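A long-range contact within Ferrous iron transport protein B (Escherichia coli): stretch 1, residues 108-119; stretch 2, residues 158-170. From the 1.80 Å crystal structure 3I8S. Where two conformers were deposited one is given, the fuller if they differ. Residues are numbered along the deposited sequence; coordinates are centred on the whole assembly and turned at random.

Stretch 1 (108-119) LLELGIPCIVAL
Stretch 2 158-170: ALKLAIDRYKANE

Stretch 1 runs from the end of a helix through a loop into strand 115-119. Helix 158-164 packs antiparallel to that strand (172°, axes 9.7 Å apart); after Arg 165 (-112/16) the chain runs on extended from Tyr 166. CA atoms pair as Pro 114 with Ala 168 (5.0 Å), Ile 116 with Ala 162 (7.4 Å) and Ala 118 with Leu 159 (7.3 Å).

Leu 109 (m, t) sets CD2 3.6 Å from Asn 169 ND2. Water 1 donates to Leu 109 O (2.7 Å) and accepts from Asn 169 ND2 (3.0 Å). Gly 112 closes the helix in a Schellman motif; its positive phi (82°) suits glycine. Water 2 links Gly 112 O (2.8 Å) to Asn 169 N (3.0 Å).

The Asn 169 amide (chi1 m, chi2 -30°) bridges loop and strand start. ND2 donates to Ile 113 O (2.7 Å), and OD1 accepts from Cys 115 N (3.0 Å). Between them, Pro 114 CB meets the Tyr 166 ring edge at CD2 (3.9 Å) and lies 3.7 Å from Lys 167 O.

Ile 116 (m, t), buried, points toward the helix and makes apolar contacts. Its CG2 meets Leu 159 CD1 (3.8 Å); its CD1 reaches Ala 162 CB (4.1 Å) and Ile 163 CG1 (4.0 Å). Val 117 points away, in the usual strand alternation. Ala 118 turns back, its CB 4.5 Å from CD1 of Leu 159 (t, p).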

# COMPACT_ATOMS: atom_id res chain seq x y z
N LEU A 108 1.95 -1.17 -1.88
CA LEU A 108 2.52 -1.22 -0.52
C LEU A 108 3.30 -2.50 -0.31
O LEU A 108 4.41 -2.46 0.19
CB LEU A 108 1.45 -1.14 0.57
CG LEU A 108 0.57 0.08 0.50
CD1 LEU A 108 -0.48 -0.11 1.53
CD2 LEU A 108 1.43 1.31 0.73
N LEU A 109 2.73 -3.61 -0.76
CA LEU A 109 3.37 -4.93 -0.58
C LEU A 109 4.66 -5.04 -1.41
O LEU A 109 5.65 -5.63 -0.97
CB LEU A 109 2.34 -6.02 -0.97
CG LEU A 109 1.14 -6.12 -0.02
CD1 LEU A 109 0.08 -7.10 -0.58
CD2 LEU A 109 1.60 -6.51 1.36
N GLU A 110 4.65 -4.48 -2.61
CA GLU A 110 5.83 -4.46 -3.46
C GLU A 110 6.99 -3.64 -2.87
O GLU A 110 8.17 -3.95 -3.11
CB GLU A 110 5.51 -3.96 -4.85
CG GLU A 110 4.71 -4.90 -5.66
CD GLU A 110 4.81 -4.57 -7.13
OE1 GLU A 110 4.38 -3.46 -7.55
OE2 GLU A 110 5.36 -5.40 -7.84
N LEU A 111 6.65 -2.60 -2.10
CA LEU A 111 7.67 -1.81 -1.37
C LEU A 111 8.21 -2.59 -0.18
O LEU A 111 9.30 -2.29 0.36
CB LEU A 111 7.06 -0.48 -0.90
CG LEU A 111 7.00 0.55 -2.01
CD1 LEU A 111 6.05 1.70 -1.60
CD2 LEU A 111 8.43 1.03 -2.30
N GLY A 112 7.46 -3.60 0.24
CA GLY A 112 7.92 -4.47 1.29
C GLY A 112 7.70 -3.92 2.69
O GLY A 112 8.28 -4.44 3.65
N ILE A 113 6.88 -2.88 2.83
CA ILE A 113 6.67 -2.30 4.17
C ILE A 113 5.70 -3.22 4.93
O ILE A 113 4.72 -3.66 4.31
CB ILE A 113 5.98 -0.89 4.17
CG1 ILE A 113 6.45 0.03 3.02
CG2 ILE A 113 6.13 -0.27 5.56
CD1 ILE A 113 7.86 0.36 3.04
N PRO A 114 5.98 -3.57 6.22
CA PRO A 114 5.05 -4.43 6.96
C PRO A 114 3.64 -3.82 6.95
O PRO A 114 3.50 -2.64 7.21
CB PRO A 114 5.61 -4.43 8.36
CG PRO A 114 7.05 -4.28 8.13
CD PRO A 114 7.16 -3.28 7.06
N CYS A 115 2.65 -4.63 6.57
CA CYS A 115 1.26 -4.20 6.40
C CYS A 115 0.32 -5.12 7.16
O CYS A 115 0.61 -6.32 7.37
CB CYS A 115 0.84 -4.24 4.92
SG CYS A 115 1.53 -2.95 3.87
N ILE A 116 -0.78 -4.53 7.63
CA ILE A 116 -1.94 -5.25 8.04
C ILE A 116 -3.08 -4.70 7.20
O ILE A 116 -3.28 -3.48 7.15
CB ILE A 116 -2.27 -4.99 9.53
CG1 ILE A 116 -1.15 -5.58 10.43
CG2 ILE A 116 -3.64 -5.63 9.86
CD1 ILE A 116 -1.16 -5.00 11.80
N VAL A 117 -3.83 -5.57 6.50
CA VAL A 117 -5.05 -5.10 5.82
C VAL A 117 -6.21 -5.10 6.78
O VAL A 117 -6.53 -6.15 7.42
CB VAL A 117 -5.40 -5.92 4.55
CG1 VAL A 117 -6.79 -5.64 4.04
CG2 VAL A 117 -4.33 -5.72 3.51
N ALA A 118 -6.89 -3.97 6.87
CA ALA A 118 -8.15 -3.91 7.60
C ALA A 118 -9.29 -3.85 6.57
O ALA A 118 -9.48 -2.83 5.91
CB ALA A 118 -8.21 -2.73 8.52
N LEU A 119 -10.05 -4.94 6.52
CA LEU A 119 -11.13 -5.10 5.57
C LEU A 119 -12.42 -4.56 6.15
O LEU A 119 -13.00 -5.09 7.13
CB LEU A 119 -11.23 -6.57 5.12
CG LEU A 119 -12.04 -6.91 3.88
CD1 LEU A 119 -11.45 -6.35 2.58
CD2 LEU A 119 -12.19 -8.45 3.73
N ALA A 158 -9.53 -7.30 17.18
CA ALA A 158 -8.72 -8.16 16.29
C ALA A 158 -7.58 -7.39 15.61
O ALA A 158 -6.47 -7.92 15.41
CB ALA A 158 -9.59 -8.85 15.28
N LEU A 159 -7.84 -6.13 15.23
CA LEU A 159 -6.81 -5.30 14.64
C LEU A 159 -5.67 -5.04 15.65
O LEU A 159 -4.49 -5.11 15.28
CB LEU A 159 -7.41 -3.96 14.17
CG LEU A 159 -6.50 -2.97 13.44
CD1 LEU A 159 -5.87 -3.66 12.21
CD2 LEU A 159 -7.32 -1.66 13.10
N LYS A 160 -6.04 -4.74 16.90
CA LYS A 160 -5.03 -4.49 17.93
C LYS A 160 -4.19 -5.75 18.21
O LYS A 160 -3.01 -5.64 18.40
CB LYS A 160 -5.64 -3.90 19.20
CG LYS A 160 -6.15 -2.47 19.03
CD LYS A 160 -6.55 -1.88 20.32
CE LYS A 160 -7.00 -0.46 20.22
NZ LYS A 160 -7.20 0.12 21.62
N LEU A 161 -4.81 -6.92 18.23
CA LEU A 161 -4.11 -8.21 18.31
C LEU A 161 -3.07 -8.32 17.19
O LEU A 161 -1.92 -8.66 17.43
CB LEU A 161 -5.09 -9.38 18.17
CG LEU A 161 -4.57 -10.83 18.21
CD1 LEU A 161 -3.64 -11.06 19.38
CD2 LEU A 161 -5.74 -11.88 18.32
N ALA A 162 -3.53 -8.08 15.96
CA ALA A 162 -2.69 -8.10 14.79
C ALA A 162 -1.49 -7.14 14.90
O ALA A 162 -0.37 -7.51 14.52
CB ALA A 162 -3.54 -7.84 13.51
N ILE A 163 -1.71 -5.95 15.42
CA ILE A 163 -0.61 -4.99 15.65
C ILE A 163 0.43 -5.60 16.60
O ILE A 163 1.66 -5.61 16.33
CB ILE A 163 -1.16 -3.62 16.17
CG1 ILE A 163 -1.97 -2.86 15.09
CG2 ILE A 163 0.01 -2.79 16.74
CD1 ILE A 163 -2.80 -1.63 15.63
N ASP A 164 -0.04 -6.18 17.70
CA ASP A 164 0.88 -6.81 18.67
C ASP A 164 1.66 -8.04 18.13
O ASP A 164 2.60 -8.55 18.75
CB ASP A 164 0.16 -7.15 19.98
CG ASP A 164 -0.11 -5.93 20.83
OD1 ASP A 164 -0.89 -6.04 21.77
OD2 ASP A 164 0.47 -4.86 20.58
N ARG A 165 1.21 -8.53 17.00
CA ARG A 165 1.86 -9.61 16.32
C ARG A 165 2.51 -9.23 14.98
O ARG A 165 2.88 -10.12 14.21
CB ARG A 165 0.80 -10.65 16.06
CG ARG A 165 0.31 -11.28 17.30
CD ARG A 165 -0.70 -12.36 16.97
NE ARG A 165 -0.98 -13.10 18.17
CZ ARG A 165 -1.98 -13.96 18.31
NH1 ARG A 165 -2.81 -14.19 17.29
NH2 ARG A 165 -2.14 -14.54 19.45
N TYR A 166 2.71 -7.95 14.71
CA TYR A 166 3.05 -7.61 13.33
C TYR A 166 4.47 -8.11 12.99
O TYR A 166 5.32 -8.27 13.83
CB TYR A 166 2.88 -6.13 13.02
CG TYR A 166 4.12 -5.35 13.24
CD1 TYR A 166 4.43 -4.86 14.50
CD2 TYR A 166 5.01 -5.11 12.19
CE1 TYR A 166 5.59 -4.14 14.71
CE2 TYR A 166 6.16 -4.37 12.39
CZ TYR A 166 6.45 -3.89 13.66
OH TYR A 166 7.60 -3.16 13.88
N LYS A 167 4.63 -8.44 11.72
CA LYS A 167 5.81 -9.09 11.20
C LYS A 167 6.01 -8.67 9.76
O LYS A 167 5.15 -8.04 9.17
CB LYS A 167 5.61 -10.62 11.27
CG LYS A 167 4.31 -11.04 10.53
CD LYS A 167 3.95 -12.51 10.60
CE LYS A 167 2.51 -12.71 10.09
NZ LYS A 167 2.15 -14.14 10.34
N ALA A 168 7.12 -9.12 9.17
CA ALA A 168 7.35 -8.84 7.79
C ALA A 168 6.27 -9.55 6.96
O ALA A 168 5.85 -10.67 7.31
CB ALA A 168 8.74 -9.31 7.40
N ASN A 169 5.89 -8.95 5.86
CA ASN A 169 5.00 -9.59 4.91
C ASN A 169 5.72 -10.80 4.34
O ASN A 169 6.95 -10.83 4.27
CB ASN A 169 4.65 -8.66 3.80
CG ASN A 169 4.20 -7.29 4.30
OD1 ASN A 169 3.63 -7.15 5.38
ND2 ASN A 169 4.48 -6.28 3.52
N GLU A 170 4.94 -11.79 3.92
CA GLU A 170 5.52 -12.98 3.34
C GLU A 170 5.94 -12.69 1.89
O GLU A 170 5.29 -11.90 1.20
CB GLU A 170 4.51 -14.13 3.40
CG GLU A 170 4.02 -14.49 4.80
CD GLU A 170 3.12 -15.75 4.83
OE1 GLU A 170 2.47 -16.09 3.81
OE2 GLU A 170 3.09 -16.42 5.90
O HOH W 1 5.43 -7.52 0.97
O HOH W 2 7.73 -6.60 5.33
O HOH W 3 2.09 -7.58 10.01